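Local coordinates for RctB replication initiator protein (Vibrio cholerae, PDB 5UBD) that probably initiates replication of the second chromosome of the cholera bacterium by binding DNA, this fragment being its N-terminal domain, at residues 9-14 against 100-105. The protein carries 1 engineered substitution. Residues are numbered along the deposited sequence; the frame is centred on the assembly and turned at random.
Sequences IKLPRT and RFEEGL
Glu102 reaches across to the backbone of Ile9, Lys10 and Leu11. Its CB lies near the Ile9 carbonyl oxygen, and CG comes closer, 3.6 Å from that Ile9 O. CD is 3.8 Å from Lys10 CA, and OE2 takes the Leu11 N-H in a nearly straight bond (171°) through its anti lone pair, away from OE1. The 2.5 Å between Leu11 N and Glu102 OE2 is less than such a bond normally allows, leaving its exact length doubtful. With chi1 at 66° CG sits between the backbone N and the carbonyl carbon, and the chain runs extended from there, giving a glutamate the length to meet an amide two residues past its own backbone partner, Ile9. Leu11 crosses its end at about a right angle, CB, CG and CD1 all against one side of OE2; being branched, the leucine can also pack CD2 3.6 Å from Glu103 CB.

The contact begins as a parallel bridge between strands 8-9 and 94-101, at the margin of the mixed sheet of this helix-turn-helix family domain. Ile9 N donates to Arg100 O (2.9 Å), and Glu102 N returns a bond to Ile9 O. Ile9 and Phe101, the bridged pair, point to the same face of the sheet, where bulky apolar residues suit burial: Ile9 CB lies 3.6 Å from Phe101 CD2, and both side chains also touch Leu20 of strand 20-22.

After the cis peptide before Pro12, the loop turns back. Thr14 C sits 3.6 Å above the plane of the Phe101 ring, offset toward the rim; threonine's methyl lies beside Glu103 CG while its hydroxyl bonds weakly to Lys16 N. A water in plane at the ring's edge accepts from Glu103 N and donates to Arg13 O, implausibly close, and weakly to Ile9 O. Arg13 is long enough to carry its guanidinium to salt bridges with Asp60 and Glu67.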
loop_
_atom_site.group_PDB
_atom_site.type_symbol
_atom_site.label_atom_id
_atom_site.label_comp_id
_atom_site.label_asym_id
_atom_site.label_seq_id
_atom_site.Cartn_x
_atom_site.Cartn_y
_atom_site.Cartn_z
ATOM N N ILE A 9 -7.352 -10.671 8.523
ATOM C CA ILE A 9 -6.007 -11.060 8.110
ATOM C C ILE A 9 -5.613 -12.317 8.867
ATOM O O ILE A 9 -5.797 -12.406 10.088
ATOM C CB ILE A 9 -4.995 -9.933 8.366
ATOM C CG1 ILE A 9 -5.479 -8.642 7.734
ATOM C CG2 ILE A 9 -3.642 -10.290 7.777
ATOM C CD1 ILE A 9 -5.725 -8.755 6.252
ATOM N N LYS A 10 -5.058 -13.285 8.150
ATOM C CA LYS A 10 -4.645 -14.545 8.740
ATOM C C LYS A 10 -3.135 -14.563 8.957
ATOM O O LYS A 10 -2.387 -13.770 8.379
ATOM C CB LYS A 10 -5.082 -15.716 7.856
ATOM C CG LYS A 10 -6.596 -15.867 7.771
ATOM C CD LYS A 10 -7.012 -16.913 6.754
ATOM C CE LYS A 10 -8.530 -16.994 6.644
ATOM N NZ LYS A 10 -8.959 -17.954 5.589
ATOM N N LEU A 11 -2.704 -15.476 9.827
ATOM C CA LEU A 11 -1.293 -15.652 10.137
ATOM C C LEU A 11 -0.502 -15.972 8.869
ATOM O O LEU A 11 -1.056 -16.490 7.896
ATOM C CB LEU A 11 -1.129 -16.772 11.167
ATOM C CG LEU A 11 -1.479 -16.392 12.605
ATOM C CD1 LEU A 11 -1.858 -17.620 13.415
ATOM C CD2 LEU A 11 -0.299 -15.670 13.235
ATOM N N PRO A 12 0.815 -15.694 8.861
ATOM C CA PRO A 12 1.667 -15.196 9.949
ATOM C C PRO A 12 1.670 -13.681 10.125
ATOM O O PRO A 12 2.551 -13.158 10.811
ATOM C CB PRO A 12 3.057 -15.677 9.535
ATOM C CG PRO A 12 3.018 -15.621 8.048
ATOM C CD PRO A 12 1.603 -15.988 7.649
ATOM N N ARG A 13 0.705 -12.986 9.531
ATOM C CA ARG A 13 0.695 -11.531 9.580
ATOM C C ARG A 13 0.158 -11.030 10.917
ATOM O O ARG A 13 -0.800 -11.581 11.465
ATOM C CB ARG A 13 -0.142 -10.962 8.433
ATOM C CG ARG A 13 0.383 -11.311 7.048
ATOM C CD ARG A 13 -0.332 -10.513 5.959
ATOM N NE ARG A 13 0.225 -10.782 4.635
ATOM C CZ ARG A 13 1.314 -10.192 4.149
ATOM N NH1 ARG A 13 1.966 -9.297 4.878
ATOM N NH2 ARG A 13 1.752 -10.497 2.935
ATOM N N THR A 14 0.791 -9.980 11.441
ATOM C CA THR A 14 0.343 -9.285 12.642
ATOM C C THR A 14 0.388 -7.783 12.397
ATOM O O THR A 14 0.940 -7.310 11.398
ATOM C CB THR A 14 1.206 -9.622 13.868
ATOM O OG1 THR A 14 2.495 -9.002 13.737
ATOM C CG2 THR A 14 1.376 -11.129 14.024
ATOM N N ARG A 100 -8.993 -6.534 10.818
ATOM C CA ARG A 100 -8.910 -7.291 12.058
ATOM C C ARG A 100 -7.991 -8.483 11.839
ATOM O O ARG A 100 -8.158 -9.227 10.869
ATOM C CB ARG A 100 -10.295 -7.765 12.518
ATOM C CG ARG A 100 -10.268 -9.017 13.378
ATOM C CD ARG A 100 -11.663 -9.427 13.813
ATOM N NE ARG A 100 -11.698 -10.811 14.278
ATOM C CZ ARG A 100 -12.097 -11.835 13.533
ATOM N NH1 ARG A 100 -12.506 -11.632 12.288
ATOM N NH2 ARG A 100 -12.095 -13.060 14.033
ATOM N N PHE A 101 -7.021 -8.656 12.731
ATOM C CA PHE A 101 -6.105 -9.783 12.662
ATOM C C PHE A 101 -6.607 -10.932 13.530
ATOM O O PHE A 101 -7.262 -10.721 14.554
ATOM C CB PHE A 101 -4.703 -9.373 13.120
ATOM C CG PHE A 101 -4.064 -8.320 12.262
ATOM C CD1 PHE A 101 -4.298 -6.974 12.503
ATOM C CD2 PHE A 101 -3.220 -8.674 11.221
ATOM C CE1 PHE A 101 -3.708 -6.002 11.714
ATOM C CE2 PHE A 101 -2.626 -7.705 10.429
ATOM C CZ PHE A 101 -2.871 -6.368 10.675
ATOM N N GLU A 102 -6.298 -12.160 13.106
ATOM C CA GLU A 102 -6.583 -13.317 13.944
ATOM C C GLU A 102 -5.573 -13.468 15.071
ATOM O O GLU A 102 -5.843 -14.186 16.040
ATOM C CB GLU A 102 -6.625 -14.600 13.106
ATOM C CG GLU A 102 -5.297 -15.012 12.484
ATOM C CD GLU A 102 -5.336 -16.425 11.917
ATOM O OE1 GLU A 102 -6.277 -17.173 12.258
ATOM O OE2 GLU A 102 -4.430 -16.789 11.135
ATOM N N GLU A 103 -4.426 -12.800 14.967
ATOM C CA GLU A 103 -3.399 -12.799 16.004
ATOM C C GLU A 103 -3.080 -11.351 16.347
ATOM O O GLU A 103 -2.476 -10.638 15.538
ATOM C CB GLU A 103 -2.146 -13.541 15.535
ATOM C CG GLU A 103 -0.952 -13.408 16.468
ATOM C CD GLU A 103 -1.185 -14.072 17.816
ATOM O OE1 GLU A 103 -1.862 -15.122 17.859
ATOM O OE2 GLU A 103 -0.693 -13.540 18.834
ATOM N N GLY A 104 -3.491 -10.912 17.537
ATOM C CA GLY A 104 -3.216 -9.560 17.981
ATOM C C GLY A 104 -4.301 -8.566 17.609
ATOM O O GLY A 104 -5.304 -8.880 16.960
ATOM N N LEU A 105 -4.080 -7.328 18.044
ATOM C CA LEU A 105 -5.023 -6.242 17.839
ATOM C C LEU A 105 -4.713 -5.509 16.540
ATOM O O LEU A 105 -3.588 -5.526 16.036
ATOM C CB LEU A 105 -4.991 -5.264 19.016
ATOM C CG LEU A 105 -5.266 -5.878 20.394
ATOM C CD1 LEU A 105 -4.926 -4.896 21.507
ATOM C CD2 LEU A 105 -6.712 -6.342 20.506
HETATM O O HOH W 1 -2.977 -12.421 12.062
HETATM O O HOH W 2 -2.992 -17.998 8.286
#